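Local coordinates for UPF0678 fatty acid-binding protein-like protein ERS007657_00996 (Mycobacterium tuberculosis, PDB 6R3W), which binds one heme b in a beta-barrel and probably isomerises peroxynitrite to nitrate, helping to detoxify reactive nitrogen and oxygen species, at residues P14-W19 with I134-L139. Numbering follows the deposited sequence.
Sequences PLLGSW and IDGDEL
P14-L15 end a 3-10 turn, and L16 leads into the strand begun by G17-W19. In the other segment, strands 125-135 and 138-147 join through a type II' turn, D135-E138, with G136 at phi/psi 61/-114 and backbone hydrogen bonds D135 N to E138 O (2.8 Å) and E138 N to D135 O (3.0 Å). CA atoms of L15 and I134 lie 7.3 Å apart, those of W19 and L139 7.7 Å. Within 14-19, W19 (chi1 -60°, chi2 87°) donates NE1 to L15 O (2.9 Å, 169°), helping to orient the indole. Apolar contacts follow: L139 CB sits 3.9 Å from the W19 six-ring centroid, 28° off its normal, a CH-pi contact, while L15 CD1 meets I134 CG1 at 3.8 Å. Against the hairpin backbone, W19 CZ3 approaches D137 O to 3.4 Å. R162, on strand 153-162, packs on W19, salt-bridges D137 and hydrogen-bonds the carbonyls of P14 and G136. Here, away from the heme, 3-10 segment, first-strand GXW tryptophan and last-strand arginine packing on it form the calycin signature at the barrel's closed end.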
# COMPACT_ATOMS: atom_id res chain seq x y z
N PRO A 14 -15.34 -1.48 -3.15
CA PRO A 14 -15.28 -0.20 -2.44
C PRO A 14 -13.92 0.52 -2.55
O PRO A 14 -13.85 1.70 -2.25
CB PRO A 14 -15.58 -0.58 -0.98
CG PRO A 14 -16.49 -1.78 -1.11
CD PRO A 14 -15.86 -2.56 -2.26
N LEU A 15 -12.86 -0.18 -2.93
CA LEU A 15 -11.54 0.48 -3.06
C LEU A 15 -11.52 1.38 -4.30
O LEU A 15 -10.72 2.32 -4.34
CB LEU A 15 -10.44 -0.58 -3.15
CG LEU A 15 -9.90 -1.15 -1.83
CD1 LEU A 15 -10.98 -1.88 -1.05
CD2 LEU A 15 -8.72 -2.07 -2.11
N LEU A 16 -12.31 1.07 -5.31
CA LEU A 16 -12.25 1.81 -6.59
C LEU A 16 -12.48 3.30 -6.34
O LEU A 16 -13.46 3.66 -5.66
CB LEU A 16 -13.29 1.25 -7.55
CG LEU A 16 -13.00 -0.14 -8.09
CD1 LEU A 16 -14.22 -0.70 -8.79
CD2 LEU A 16 -11.80 -0.13 -9.03
N GLY A 17 -11.68 4.13 -6.99
CA GLY A 17 -11.79 5.58 -6.95
C GLY A 17 -10.54 6.25 -6.40
O GLY A 17 -9.44 5.63 -6.42
N SER A 18 -10.69 7.51 -6.04
CA SER A 18 -9.60 8.41 -5.66
C SER A 18 -9.68 8.66 -4.16
O SER A 18 -10.79 8.82 -3.64
CB SER A 18 -9.67 9.69 -6.43
OG SER A 18 -9.36 9.46 -7.80
N TRP A 19 -8.53 8.67 -3.52
CA TRP A 19 -8.39 8.79 -2.06
C TRP A 19 -7.34 9.86 -1.77
O TRP A 19 -6.31 9.87 -2.46
CB TRP A 19 -7.99 7.44 -1.46
CG TRP A 19 -8.98 6.35 -1.71
CD1 TRP A 19 -9.04 5.52 -2.80
CD2 TRP A 19 -10.00 5.90 -0.82
NE1 TRP A 19 -10.06 4.62 -2.66
CE2 TRP A 19 -10.68 4.84 -1.45
CE3 TRP A 19 -10.45 6.33 0.43
CZ2 TRP A 19 -11.74 4.16 -0.84
CZ3 TRP A 19 -11.49 5.66 1.04
CH2 TRP A 19 -12.16 4.63 0.39
N ILE A 134 -10.50 -0.39 4.97
CA ILE A 134 -11.46 0.49 4.28
C ILE A 134 -12.79 0.40 5.06
O ILE A 134 -13.34 -0.69 5.17
CB ILE A 134 -11.63 0.15 2.78
CG1 ILE A 134 -10.36 0.41 1.95
CG2 ILE A 134 -12.82 0.92 2.22
CD1 ILE A 134 -9.21 -0.51 2.24
N ASP A 135 -13.18 1.50 5.68
CA ASP A 135 -14.41 1.60 6.50
C ASP A 135 -15.27 2.71 5.89
O ASP A 135 -14.94 3.88 6.06
CB ASP A 135 -14.05 1.86 7.96
CG ASP A 135 -15.23 1.94 8.89
OD1 ASP A 135 -16.36 1.91 8.39
OD2 ASP A 135 -15.01 2.03 10.11
N GLY A 136 -16.21 2.33 5.05
CA GLY A 136 -17.00 3.33 4.31
C GLY A 136 -16.11 4.19 3.43
O GLY A 136 -15.58 3.67 2.44
N ASP A 137 -16.01 5.49 3.73
CA ASP A 137 -15.25 6.46 2.91
C ASP A 137 -13.89 6.78 3.56
O ASP A 137 -13.25 7.74 3.11
CB ASP A 137 -16.03 7.75 2.71
CG ASP A 137 -17.22 7.60 1.79
OD1 ASP A 137 -17.35 6.55 1.12
OD2 ASP A 137 -18.04 8.54 1.76
N GLU A 138 -13.43 5.95 4.49
CA GLU A 138 -12.12 6.12 5.17
C GLU A 138 -11.23 4.94 4.81
O GLU A 138 -11.60 3.79 5.12
CB GLU A 138 -12.35 6.21 6.67
CG GLU A 138 -11.08 6.41 7.47
CD GLU A 138 -11.23 6.05 8.94
OE1 GLU A 138 -11.40 6.97 9.74
OE2 GLU A 138 -11.40 4.84 9.23
N LEU A 139 -10.03 5.23 4.35
CA LEU A 139 -9.00 4.19 4.11
C LEU A 139 -7.83 4.47 5.02
O LEU A 139 -7.30 5.59 4.97
CB LEU A 139 -8.57 4.22 2.65
CG LEU A 139 -7.56 3.14 2.23
CD1 LEU A 139 -7.60 2.96 0.72
CD2 LEU A 139 -6.14 3.47 2.69